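PDB 2CAY: vacuolar protein sorting protein 36, which probably serves the ESCRT-II complex in multivesicular body sorting, its lipid-binding PH-type GLUE domain connecting that complex with both membranes and the ESCRT-one complex. Local coordinates for residues 10-15 with 110-115; 38-41 with 46-49; 85-90 with 120-125; 24-29 with 76-81. All blocks are in the same frame, centred on the assembly; numbering follows the deposited sequence.

Interaction 1: 10-15 with 110-115. With SO4 (sulfate ion), chain C.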
loop_
_atom_site.group_PDB
_atom_site.type_symbol
_atom_site.label_atom_id
_atom_site.label_comp_id
_atom_site.label_asym_id
_atom_site.label_seq_id
_atom_site.Cartn_x
_atom_site.Cartn_y
_atom_site.Cartn_z
ATOM N N GLU A 10 -11.967 3.822 -24.662
ATOM C CA GLU A 10 -11.696 5.256 -24.784
ATOM C C GLU A 10 -10.187 5.473 -24.777
ATOM O O GLU A 10 -9.667 6.362 -25.455
ATOM C CB GLU A 10 -12.342 6.027 -23.637
ATOM C CG GLU A 10 -12.072 7.539 -23.662
ATOM C CD GLU A 10 -12.469 8.252 -22.369
ATOM O OE1 GLU A 10 -13.460 7.836 -21.707
ATOM O OE2 GLU A 10 -11.784 9.242 -22.017
ATOM N N TYR A 11 -9.490 4.626 -24.023
ATOM C CA TYR A 11 -8.062 4.771 -23.788
ATOM C C TYR A 11 -7.225 3.773 -24.616
ATOM O O TYR A 11 -6.117 4.085 -25.026
ATOM C CB TYR A 11 -7.786 4.597 -22.289
ATOM C CG TYR A 11 -8.716 5.406 -21.387
ATOM C CD1 TYR A 11 -8.450 6.758 -21.100
ATOM C CD2 TYR A 11 -9.869 4.820 -20.823
ATOM C CE1 TYR A 11 -9.310 7.517 -20.256
ATOM C CE2 TYR A 11 -10.740 5.571 -19.982
ATOM C CZ TYR A 11 -10.453 6.916 -19.702
ATOM O OH TYR A 11 -11.305 7.653 -18.869
ATOM N N TRP A 12 -7.758 2.578 -24.840
ATOM C CA TRP A 12 -7.050 1.550 -25.578
ATOM C C TRP A 12 -7.362 1.667 -27.084
ATOM O O TRP A 12 -8.450 2.118 -27.467
ATOM C CB TRP A 12 -7.442 0.164 -25.071
ATOM C CG TRP A 12 -6.889 -0.295 -23.681
ATOM C CD1 TRP A 12 -7.579 -0.301 -22.486
ATOM C CD2 TRP A 12 -5.597 -0.881 -23.393
ATOM N NE1 TRP A 12 -6.794 -0.821 -21.486
ATOM C CE2 TRP A 12 -5.574 -1.181 -22.003
ATOM C CE3 TRP A 12 -4.463 -1.159 -24.159
ATOM C CZ2 TRP A 12 -4.456 -1.747 -21.369
ATOM C CZ3 TRP A 12 -3.334 -1.725 -23.527
ATOM C CH2 TRP A 12 -3.349 -2.019 -22.141
ATOM N N HIS A 13 -6.409 1.297 -27.932
ATOM C CA HIS A 13 -6.661 1.247 -29.384
ATOM C C HIS A 13 -6.305 -0.136 -29.943
ATOM O O HIS A 13 -5.520 -0.897 -29.350
ATOM C CB HIS A 13 -5.954 2.395 -30.144
ATOM C CG HIS A 13 -4.468 2.446 -29.933
ATOM N ND1 HIS A 13 -3.599 1.522 -30.483
ATOM C CD2 HIS A 13 -3.700 3.288 -29.204
ATOM C CE1 HIS A 13 -2.361 1.791 -30.097
ATOM N NE2 HIS A 13 -2.392 2.864 -29.333
ATOM N N TYR A 14 -6.889 -0.476 -31.091
ATOM C CA TYR A 14 -6.621 -1.770 -31.708
ATOM C C TYR A 14 -5.167 -1.781 -32.223
ATOM O O TYR A 14 -4.657 -0.750 -32.700
ATOM C CB TYR A 14 -7.642 -2.007 -32.837
ATOM C CG TYR A 14 -7.368 -3.217 -33.682
ATOM C CD1 TYR A 14 -7.666 -4.503 -33.231
ATOM C CD2 TYR A 14 -6.774 -3.073 -34.941
ATOM C CE1 TYR A 14 -7.392 -5.623 -34.039
ATOM C CE2 TYR A 14 -6.495 -4.172 -35.733
ATOM C CZ TYR A 14 -6.798 -5.428 -35.285
ATOM O OH TYR A 14 -6.511 -6.486 -36.115
ATOM N N VAL A 15 -4.502 -2.923 -32.078
ATOM C CA VAL A 15 -3.116 -3.119 -32.560
ATOM C C VAL A 15 -3.091 -4.334 -33.515
ATOM O O VAL A 15 -3.598 -5.397 -33.178
ATOM C CB VAL A 15 -2.094 -3.347 -31.375
ATOM C CG1 VAL A 15 -0.741 -3.850 -31.900
ATOM C CG2 VAL A 15 -1.874 -2.056 -30.611
ATOM N N GLU A 110 -11.490 5.397 -13.593
ATOM C CA GLU A 110 -10.905 5.010 -14.863
ATOM C C GLU A 110 -9.378 5.060 -14.768
ATOM O O GLU A 110 -8.774 6.142 -14.811
ATOM C CB GLU A 110 -11.334 5.990 -15.936
ATOM C CG GLU A 110 -12.839 6.148 -16.054
ATOM C CD GLU A 110 -13.354 5.647 -17.361
ATOM O OE1 GLU A 110 -13.703 6.515 -18.196
ATOM O OE2 GLU A 110 -13.398 4.404 -17.559
ATOM N N PHE A 111 -8.790 3.883 -14.649
ATOM C CA PHE A 111 -7.342 3.695 -14.719
ATOM C C PHE A 111 -7.139 2.270 -15.233
ATOM O O PHE A 111 -8.092 1.505 -15.381
ATOM C CB PHE A 111 -6.656 3.907 -13.335
ATOM C CG PHE A 111 -7.222 3.038 -12.232
ATOM C CD1 PHE A 111 -6.664 1.787 -11.933
ATOM C CD2 PHE A 111 -8.285 3.489 -11.456
ATOM C CE1 PHE A 111 -7.189 0.990 -10.912
ATOM C CE2 PHE A 111 -8.812 2.692 -10.447
ATOM C CZ PHE A 111 -8.253 1.454 -10.159
ATOM N N VAL A 112 -5.896 1.909 -15.512
ATOM C CA VAL A 112 -5.617 0.565 -16.004
ATOM C C VAL A 112 -4.699 -0.177 -15.056
ATOM O O VAL A 112 -3.900 0.434 -14.365
ATOM C CB VAL A 112 -4.951 0.597 -17.446
ATOM C CG1 VAL A 112 -4.383 -0.822 -17.829
ATOM C CG2 VAL A 112 -5.968 1.093 -18.491
ATOM N N GLN A 113 -4.807 -1.496 -15.023
ATOM C CA GLN A 113 -3.758 -2.305 -14.358
ATOM C C GLN A 113 -3.262 -3.388 -15.287
ATOM O O GLN A 113 -4.042 -3.988 -16.036
ATOM C CB GLN A 113 -4.250 -2.981 -13.087
ATOM C CG GLN A 113 -5.238 -2.157 -12.230
ATOM C CD GLN A 113 -5.666 -2.937 -11.001
ATOM O OE1 GLN A 113 -4.810 -3.481 -10.287
ATOM N NE2 GLN A 113 -6.991 -3.030 -10.765
ATOM N N LEU A 114 -1.975 -3.689 -15.161
ATOM C CA LEU A 114 -1.373 -4.864 -15.764
ATOM C C LEU A 114 -1.144 -5.867 -14.629
ATOM O O LEU A 114 -0.537 -5.509 -13.595
ATOM C CB LEU A 114 -0.021 -4.478 -16.381
ATOM C CG LEU A 114 -0.065 -3.267 -17.316
ATOM C CD1 LEU A 114 1.371 -3.035 -17.901
ATOM C CD2 LEU A 114 -1.075 -3.452 -18.441
ATOM N N SER A 115 -1.601 -7.098 -14.795
ATOM C CA SER A 115 -1.447 -8.057 -13.725
ATOM C C SER A 115 -0.480 -9.163 -14.137
ATOM O O SER A 115 -0.686 -9.831 -15.169
ATOM C CB SER A 115 -2.825 -8.596 -13.285
ATOM O OG SER A 115 -2.668 -9.484 -12.181
HETATM S S SO4 C . -4.745 -11.363 -10.139
HETATM O O1 SO4 C . -5.092 -10.562 -11.298
HETATM O O2 SO4 C . -3.924 -12.510 -10.529
HETATM O O3 SO4 C . -6.009 -11.865 -9.573
HETATM O O4 SO4 C . -3.975 -10.632 -9.167
#

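Interaction 2: 38-41 with 46-49. With SO4 (sulfate ion), chain C.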
loop_
_atom_site.group_PDB
_atom_site.type_symbol
_atom_site.label_atom_id
_atom_site.label_comp_id
_atom_site.label_asym_id
_atom_site.label_seq_id
_atom_site.Cartn_x
_atom_site.Cartn_y
_atom_site.Cartn_z
ATOM N N VAL A 38 0.355 -11.845 -18.854
ATOM C CA VAL A 38 -0.192 -10.649 -18.209
ATOM C C VAL A 38 -1.682 -10.591 -18.536
ATOM O O VAL A 38 -2.102 -10.992 -19.653
ATOM C CB VAL A 38 0.565 -9.390 -18.698
ATOM C CG1 VAL A 38 -0.124 -8.101 -18.246
ATOM C CG2 VAL A 38 2.025 -9.439 -18.214
ATOM N N GLY A 39 -2.477 -10.166 -17.547
ATOM C CA GLY A 39 -3.905 -9.909 -17.723
ATOM C C GLY A 39 -4.173 -8.429 -17.517
ATOM O O GLY A 39 -3.392 -7.722 -16.829
ATOM N N LEU A 40 -5.272 -7.948 -18.097
ATOM C CA LEU A 40 -5.613 -6.520 -18.046
ATOM C C LEU A 40 -6.765 -6.260 -17.107
ATOM O O LEU A 40 -7.655 -7.117 -16.972
ATOM C CB LEU A 40 -5.962 -5.995 -19.445
ATOM C CG LEU A 40 -4.921 -6.139 -20.560
ATOM C CD1 LEU A 40 -5.446 -5.460 -21.873
ATOM C CD2 LEU A 40 -3.525 -5.557 -20.149
ATOM N N TYR A 41 -6.725 -5.100 -16.455
ATOM C CA TYR A 41 -7.825 -4.569 -15.644
ATOM C C TYR A 41 -8.210 -3.200 -16.157
ATOM O O TYR A 41 -7.362 -2.406 -16.608
ATOM C CB TYR A 41 -7.402 -4.411 -14.176
ATOM C CG TYR A 41 -7.408 -5.701 -13.421
ATOM C CD1 TYR A 41 -8.401 -5.950 -12.448
ATOM C CD2 TYR A 41 -6.421 -6.686 -13.652
ATOM C CE1 TYR A 41 -8.420 -7.151 -11.737
ATOM C CE2 TYR A 41 -6.437 -7.893 -12.935
ATOM C CZ TYR A 41 -7.438 -8.106 -11.985
ATOM O OH TYR A 41 -7.455 -9.280 -11.271
ATOM N N LYS A 46 -11.477 -7.051 -13.950
ATOM C CA LYS A 46 -10.793 -7.732 -15.057
ATOM C C LYS A 46 -11.423 -7.375 -16.394
ATOM O O LYS A 46 -12.665 -7.283 -16.495
ATOM C CB LYS A 46 -10.858 -9.243 -14.898
ATOM C CG LYS A 46 -10.056 -9.750 -13.755
ATOM C CD LYS A 46 -10.141 -11.244 -13.690
ATOM C CE LYS A 46 -9.477 -11.732 -12.451
ATOM N NZ LYS A 46 -9.475 -13.209 -12.482
ATOM N N ILE A 47 -10.582 -7.132 -17.400
ATOM C CA ILE A 47 -11.054 -7.068 -18.779
ATOM C C ILE A 47 -11.232 -8.515 -19.250
ATOM O O ILE A 47 -10.260 -9.238 -19.482
ATOM C CB ILE A 47 -10.122 -6.298 -19.748
ATOM C CG1 ILE A 47 -9.972 -4.831 -19.317
ATOM C CG2 ILE A 47 -10.671 -6.411 -21.203
ATOM C CD1 ILE A 47 -9.052 -3.947 -20.196
ATOM N N LEU A 48 -12.497 -8.915 -19.404
ATOM C CA LEU A 48 -12.843 -10.288 -19.781
ATOM C C LEU A 48 -12.256 -10.602 -21.144
ATOM O O LEU A 48 -12.272 -9.754 -22.048
ATOM C CB LEU A 48 -14.371 -10.470 -19.774
ATOM C CG LEU A 48 -15.092 -10.111 -18.468
ATOM C CD1 LEU A 48 -16.555 -10.485 -18.584
ATOM C CD2 LEU A 48 -14.441 -10.785 -17.221
ATOM N N GLN A 49 -11.685 -11.795 -21.285
ATOM C CA GLN A 49 -11.085 -12.187 -22.570
ATOM C C GLN A 49 -9.770 -11.463 -22.913
ATOM O O GLN A 49 -9.246 -11.577 -24.032
ATOM C CB GLN A 49 -12.110 -12.040 -23.714
ATOM C CG GLN A 49 -13.396 -12.845 -23.486
ATOM C CD GLN A 49 -13.116 -14.276 -23.068
ATOM O OE1 GLN A 49 -12.348 -14.990 -23.723
ATOM N NE2 GLN A 49 -13.732 -14.704 -21.968
HETATM S S SO4 C . -4.745 -11.363 -10.139
HETATM O O1 SO4 C . -5.092 -10.562 -11.298
HETATM O O2 SO4 C . -3.924 -12.510 -10.529
HETATM O O3 SO4 C . -6.009 -11.865 -9.573
HETATM O O4 SO4 C . -3.975 -10.632 -9.167
#

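Interaction 3: 85-90 with 120-125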
loop_
_atom_site.group_PDB
_atom_site.type_symbol
_atom_site.label_atom_id
_atom_site.label_comp_id
_atom_site.label_asym_id
_atom_site.label_seq_id
_atom_site.Cartn_x
_atom_site.Cartn_y
_atom_site.Cartn_z
ATOM N N VAL A 85 2.764 5.857 -13.323
ATOM C CA VAL A 85 2.607 4.426 -13.163
ATOM C C VAL A 85 3.055 4.098 -11.735
ATOM O O VAL A 85 3.960 4.753 -11.195
ATOM C CB VAL A 85 3.355 3.587 -14.257
ATOM C CG1 VAL A 85 3.049 4.097 -15.634
ATOM C CG2 VAL A 85 4.855 3.626 -14.037
ATOM N N ASN A 86 2.400 3.124 -11.113
ATOM C CA ASN A 86 2.698 2.715 -9.738
ATOM C C ASN A 86 2.683 1.195 -9.633
ATOM O O ASN A 86 1.708 0.571 -9.987
ATOM C CB ASN A 86 1.679 3.299 -8.738
ATOM C CG ASN A 86 1.796 2.681 -7.323
ATOM O OD1 ASN A 86 2.834 2.795 -6.624
ATOM N ND2 ASN A 86 0.723 2.012 -6.893
ATOM N N TYR A 87 3.778 0.618 -9.136
ATOM C CA TYR A 87 3.885 -0.814 -8.869
ATOM C C TYR A 87 3.268 -1.196 -7.532
ATOM O O TYR A 87 3.571 -0.571 -6.510
ATOM C CB TYR A 87 5.363 -1.210 -8.856
ATOM C CG TYR A 87 5.614 -2.690 -8.603
ATOM C CD1 TYR A 87 5.453 -3.633 -9.629
ATOM C CD2 TYR A 87 6.001 -3.151 -7.341
ATOM C CE1 TYR A 87 5.678 -4.999 -9.409
ATOM C CE2 TYR A 87 6.246 -4.536 -7.115
ATOM C CZ TYR A 87 6.072 -5.441 -8.162
ATOM O OH TYR A 87 6.307 -6.785 -7.982
ATOM N N SER A 88 2.477 -2.267 -7.520
ATOM C CA SER A 88 1.848 -2.789 -6.288
ATOM C C SER A 88 2.218 -4.276 -6.173
ATOM O O SER A 88 2.040 -5.044 -7.121
ATOM C CB SER A 88 0.336 -2.554 -6.354
ATOM O OG SER A 88 -0.327 -3.062 -5.211
ATOM N N SER A 89 2.790 -4.688 -5.035
ATOM C CA SER A 89 3.579 -5.934 -4.991
ATOM C C SER A 89 2.864 -7.252 -4.740
ATOM O O SER A 89 3.523 -8.294 -4.610
ATOM C CB SER A 89 4.677 -5.802 -3.942
ATOM O OG SER A 89 4.084 -5.405 -2.715
ATOM N N GLY A 90 1.537 -7.229 -4.638
ATOM C CA GLY A 90 0.787 -8.484 -4.554
ATOM C C GLY A 90 0.539 -8.944 -3.120
ATOM O O GLY A 90 0.546 -10.144 -2.854
ATOM N N ASP A 120 7.345 -11.276 -11.343
ATOM C CA ASP A 120 6.994 -10.266 -10.337
ATOM C C ASP A 120 6.704 -8.924 -10.993
ATOM O O ASP A 120 6.356 -7.966 -10.317
ATOM C CB ASP A 120 8.115 -10.124 -9.286
ATOM C CG ASP A 120 9.480 -9.848 -9.910
ATOM O OD1 ASP A 120 9.565 -9.242 -11.006
ATOM O OD2 ASP A 120 10.486 -10.266 -9.284
ATOM N N GLY A 121 6.868 -8.853 -12.316
ATOM C CA GLY A 121 6.599 -7.608 -13.054
ATOM C C GLY A 121 7.552 -6.444 -12.769
ATOM O O GLY A 121 7.330 -5.339 -13.216
ATOM N N VAL A 122 8.628 -6.700 -12.025
ATOM C CA VAL A 122 9.506 -5.620 -11.596
ATOM C C VAL A 122 10.325 -4.999 -12.728
ATOM O O VAL A 122 10.396 -3.789 -12.839
ATOM C CB VAL A 122 10.447 -6.091 -10.449
ATOM C CG1 VAL A 122 11.542 -5.038 -10.177
ATOM C CG2 VAL A 122 9.604 -6.403 -9.204
ATOM N N LEU A 123 10.987 -5.804 -13.532
ATOM C CA LEU A 123 11.777 -5.211 -14.631
ATOM C C LEU A 123 10.890 -4.465 -15.647
ATOM O O LEU A 123 11.270 -3.414 -16.159
ATOM C CB LEU A 123 12.579 -6.288 -15.346
ATOM C CG LEU A 123 13.722 -6.957 -14.541
ATOM C CD1 LEU A 123 14.358 -8.068 -15.374
ATOM C CD2 LEU A 123 14.753 -5.898 -14.132
ATOM N N PHE A 124 9.716 -5.026 -15.932
ATOM C CA PHE A 124 8.769 -4.354 -16.828
ATOM C C PHE A 124 8.329 -3.008 -16.274
ATOM O O PHE A 124 8.282 -2.001 -16.993
ATOM C CB PHE A 124 7.555 -5.217 -17.148
ATOM C CG PHE A 124 6.714 -4.644 -18.291
ATOM C CD1 PHE A 124 6.952 -5.017 -19.609
ATOM C CD2 PHE A 124 5.734 -3.685 -18.035
ATOM C CE1 PHE A 124 6.178 -4.433 -20.668
ATOM C CE2 PHE A 124 4.956 -3.131 -19.086
ATOM C CZ PHE A 124 5.200 -3.502 -20.393
ATOM N N SER A 125 8.000 -2.986 -14.993
ATOM C CA SER A 125 7.526 -1.761 -14.358
ATOM C C SER A 125 8.626 -0.712 -14.315
ATOM O O SER A 125 8.379 0.451 -14.576
ATOM C CB SER A 125 7.007 -2.043 -12.955
ATOM O OG SER A 125 5.928 -2.967 -13.032
#

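Interaction 4: 24-29 with 76-81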
loop_
_atom_site.group_PDB
_atom_site.type_symbol
_atom_site.label_atom_id
_atom_site.label_comp_id
_atom_site.label_asym_id
_atom_site.label_seq_id
_atom_site.Cartn_x
_atom_site.Cartn_y
_atom_site.Cartn_z
ATOM N N LEU A 24 2.879 -5.000 -35.133
ATOM C CA LEU A 24 3.364 -4.199 -36.244
ATOM C C LEU A 24 3.519 -2.782 -35.729
ATOM O O LEU A 24 2.542 -2.130 -35.372
ATOM C CB LEU A 24 2.379 -4.261 -37.435
ATOM C CG LEU A 24 2.094 -5.678 -37.968
ATOM C CD1 LEU A 24 1.156 -5.659 -39.170
ATOM C CD2 LEU A 24 3.374 -6.404 -38.313
ATOM N N LEU A 25 4.760 -2.322 -35.661
ATOM C CA LEU A 25 5.099 -1.095 -34.952
ATOM C C LEU A 25 5.174 0.091 -35.892
ATOM O O LEU A 25 5.369 -0.066 -37.111
ATOM C CB LEU A 25 6.408 -1.297 -34.188
ATOM C CG LEU A 25 6.436 -1.791 -32.718
ATOM C CD1 LEU A 25 5.144 -2.323 -32.111
ATOM C CD2 LEU A 25 7.608 -2.708 -32.422
ATOM N N ARG A 26 5.013 1.278 -35.320
ATOM C CA ARG A 26 5.040 2.506 -36.088
ATOM C C ARG A 26 6.456 2.875 -36.522
ATOM O O ARG A 26 7.439 2.352 -35.976
ATOM C CB ARG A 26 4.335 3.616 -35.307
ATOM C CG ARG A 26 2.925 3.166 -34.937
ATOM C CD ARG A 26 1.987 4.269 -34.509
ATOM N NE ARG A 26 2.293 4.786 -33.190
ATOM C CZ ARG A 26 1.416 4.994 -32.200
ATOM N NH1 ARG A 26 0.122 4.725 -32.309
ATOM N NH2 ARG A 26 1.867 5.483 -31.065
ATOM N N GLU A 27 6.566 3.742 -37.529
ATOM C CA GLU A 27 7.873 4.173 -37.992
ATOM C C GLU A 27 8.700 4.715 -36.822
ATOM O O GLU A 27 8.256 5.599 -36.082
ATOM C CB GLU A 27 7.753 5.212 -39.118
ATOM C CG GLU A 27 9.107 5.714 -39.647
ATOM C CD GLU A 27 9.096 6.035 -41.153
ATOM O OE1 GLU A 27 8.386 5.338 -41.943
ATOM O OE2 GLU A 27 9.822 6.978 -41.549
ATOM N N GLY A 28 9.895 4.162 -36.641
ATOM C CA GLY A 28 10.801 4.648 -35.599
ATOM C C GLY A 28 10.402 4.229 -34.182
ATOM O O GLY A 28 11.063 4.593 -33.211
ATOM N N GLU A 29 9.307 3.486 -34.056
ATOM C CA GLU A 29 8.920 2.935 -32.754
ATOM C C GLU A 29 9.710 1.640 -32.461
ATOM O O GLU A 29 9.725 0.725 -33.291
ATOM C CB GLU A 29 7.411 2.689 -32.741
ATOM C CG GLU A 29 6.877 2.265 -31.383
ATOM C CD GLU A 29 5.408 1.813 -31.425
ATOM O OE1 GLU A 29 4.831 1.597 -32.525
ATOM O OE2 GLU A 29 4.827 1.650 -30.335
ATOM N N GLY A 76 -3.427 -1.419 -27.622
ATOM C CA GLY A 76 -2.354 -0.487 -27.374
ATOM C C GLY A 76 -2.813 0.691 -26.537
ATOM O O GLY A 76 -3.974 1.113 -26.614
ATOM N N LEU A 77 -1.901 1.203 -25.723
ATOM C CA LEU A 77 -2.113 2.403 -24.950
ATOM C C LEU A 77 -0.987 3.396 -25.260
ATOM O O LEU A 77 0.189 3.009 -25.238
ATOM C CB LEU A 77 -2.050 1.972 -23.448
ATOM C CG LEU A 77 -2.859 2.583 -22.307
ATOM C CD1 LEU A 77 -4.366 2.457 -22.538
ATOM C CD2 LEU A 77 -2.522 1.880 -21.035
ATOM N N GLU A 78 -1.280 4.670 -25.499
ATOM C CA GLU A 78 -0.189 5.642 -25.712
ATOM C C GLU A 78 0.447 6.078 -24.395
ATOM O O GLU A 78 -0.253 6.531 -23.502
ATOM C CB GLU A 78 -0.653 6.914 -26.434
ATOM C CG GLU A 78 -1.461 6.714 -27.722
ATOM C CD GLU A 78 -0.624 6.278 -28.909
ATOM O OE1 GLU A 78 0.620 6.440 -28.918
ATOM O OE2 GLU A 78 -1.236 5.758 -29.853
ATOM N N LEU A 79 1.773 5.972 -24.283
ATOM C CA LEU A 79 2.479 6.539 -23.123
ATOM C C LEU A 79 2.193 8.036 -22.936
ATOM O O LEU A 79 2.149 8.534 -21.814
ATOM C CB LEU A 79 3.986 6.299 -23.219
ATOM C CG LEU A 79 4.480 4.855 -23.158
ATOM C CD1 LEU A 79 6.013 4.828 -23.469
ATOM C CD2 LEU A 79 4.151 4.195 -21.788
ATOM N N ASP A 80 2.011 8.748 -24.041
ATOM C CA ASP A 80 1.648 10.168 -24.001
ATOM C C ASP A 80 0.295 10.459 -23.305
ATOM O O ASP A 80 0.033 11.588 -22.958
ATOM C CB ASP A 80 1.623 10.761 -25.410
ATOM C CG ASP A 80 1.563 12.294 -25.384
ATOM O OD1 ASP A 80 2.562 12.943 -24.943
ATOM O OD2 ASP A 80 0.503 12.844 -25.783
ATOM N N ASP A 81 -0.546 9.454 -23.105
ATOM C CA ASP A 81 -1.833 9.641 -22.394
ATOM C C ASP A 81 -1.734 9.389 -20.860
ATOM O O ASP A 81 -2.736 9.533 -20.115
ATOM C CB ASP A 81 -2.897 8.754 -23.026
ATOM C CG ASP A 81 -3.296 9.225 -24.449
ATOM O OD1 ASP A 81 -2.968 10.386 -24.813
ATOM O OD2 ASP A 81 -3.922 8.426 -25.185
#

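Interaction 1: 10-15 with 110-115
Y11 turns CG away from its carbonyl carbon and beside the backbone N (chi1 -48°), which sends the ring toward 110-115; E110 starts the same way and then bends at chi2, bringing its carboxylate to the phenol. The Y11 hydroxyl donates to E110, OH to OE1 2.7 Å, with that oxygen lying at the edge of the ring. Ring and carboxylate planes stand 79° apart, and the hydroxyl comes to OE1 from above the carboxylate plane, 66° out of it. Tyrosine suits the place because its rigid ring spans the gap and ends in a donor. The hydroxyl oxygen also accepts a hydrogen bond from the backbone N of S106, while E110 OE2 takes one from H42. With an alanine here instead of E110, the Y11 hydroxyl and H42 NE2 would each probably be left without this acceptor.

Deeper in, W12 meets V112 of strand 112-116: the indole CZ2 lies 3.7 Å from V112 CG1, and its NE1 is 3.6 Å from V112 CG2. The buried NE1 has no polar partner in the model, so this indole serves mainly as apolar filling, packed also on L40 and L77 between the two sheets of the PH-type barrel. At the far end of the strand, S115 OG donates to O1 of the bound sulfate at 2.8 Å.

E10 adds a second carboxylate, its OE1 3.8 Å from E110 OE1. Two acid oxygens this close would probably raise the tendency of one to hold a proton, an effect that the donors Y11, S106 and H42 should offset.

Interaction 2: 38-41 with 46-49
Y41 and K46 pair across a tight antiparallel beta hairpin of the PH-type domain, strand 38-42 turning back into 45-46. They form a non-hydrogen-bonded pair with CA atoms 4.4 Å apart; their CB bonds diverge, but the chains beyond run side by side in the same direction. K46 CA sits over one face of the Y41 ring, 4.2 Å from the ring centroid and 20° off the normal, a CH-pi contact. From there the extended lysine chain follows the phenol outward, CG 3.6 Å from Y41 CZ, so its methylenes suit an aromatic neighbour while the ammonium continues beyond. R97 adds a cation-pi contact to the ring.

I47 points toward 38-41 and lays its CD1 3.8 Å from L40 CB, a branched apolar chain suited to this buried spot. Beside it, I47 N bonds to L40 O (3.0 Å).

The Y41 hydroxyl reaches an anion site completed by S95, S115, R97 and R117, an arrangement consistent with binding a lipid phosphate, although the ion here probably came from the crystallisation liquor. Y41 OH donates to sulfate O1 at 2.7 Å, and the oxygen lies near the plane of the ring, at its edge.

Interaction 3: 85-90 with 120-125
Y87 gives up the most surface here, leaning from strand 82-88 against the start of the C-terminal helix, the element that packs against the barrel in PH-type folds. With CG anti to the backbone N (chi1 -179°) its ring reaches out to the helix start, and the hydroxyl donates to the backbone of D120, OH to O 2.6 Å. The bond lies in the carbonyl plane, with a C=O...donor angle of 148°, and D120 O sits at the ring edge. A tyrosine fits because it combines this long reach with a terminal donor.

S125, one helical turn in, sets OG 3.5 Å from Y87 CD1. Its small hydroxyl folds back to donate to G121 O at 2.8 Å, while S125 N bonds the same oxygen from the opposite face of its plane, so one carbonyl is gripped twice. V122 fills in alongside, CG2 3.8 Å from Y87 CZ.

D120 contributes through its carbonyl and also through its side chain: OD1 accepts from V122 N at 2.9 Å, an Asx turn leading into the helix, and OD2 is bonded by Q126 of the fourth subunit. G121, the N-cap residue, has positive phi, which favours glycine. The chemistry is that of a helix start: the D120 carboxylate lies by the first amides of the helix, whose partial positive charge would probably favour its ionised form, and Y87 ties that same residue to the sheet.

Interaction 4: 24-29 with 76-81
A type II beta turn from R26 to E29, in the loop ahead of strand 31-35, is pinned to the end of strand 75-78 by a salt bridge between R26 and E78. The arginine grips the carboxylate end-on with two nitrogens, NH2 to E78 OE1 at 2.7 Å and NH1 to E78 OE2 at 3.0 Å. Each oxygen offers its syn lone pair, and the two flat groups are only 5° from coplanar, which aligns both N-H bonds at once and fixes the rotation of each group. E78 achieves this by bending at chi2 (-75°), which swings its carboxylate round to the turn; R26 bends at chi3. NH2 also donates to Q60.

The turn is braced from within. Its characteristic bond runs from E29 N to R26 O at 2.9 Å, and R26 N donates to E29 OE1 at 2.8 Å, using the anti lone pair of that oxygen. G28 stands at the third position, where positive phi suits glycine. E29 OE2 is held by R61 and T58, so this acid joins the turn to the neighbouring strands.

A leucine at R26 would probably leave the E78 carboxylate without this two-pronged charge partner and the turn less firmly tied to the strand. The planar pairing is the classic bidentate arginine-glutamate salt bridge, used here at the surface to fasten a type II turn to a strand of the PH-type barrel.

From the N terminus, 10-15 opens the widest loop, which interaction 1 closes at 110-115. Within that span interaction 4 joins 24-29 to 76-81, and within interaction 4 in turn lies the short hairpin of interaction 2. Interaction 3 follows both in series but crosses interaction 1, since 85-90 comes before 110-115 and 120-125 after it. Strand 13-14 pairs with 75-78 in one sheet, linking interactions 1 and 4; in the other, strand 38-42 pairs with 112-116, linking interactions 1 and 2, which share the sulfate. Interaction 3 joins the C-terminal helix to strand 82-88 of that second sheet, and L114 of interaction 1 packs on F124 of the helix.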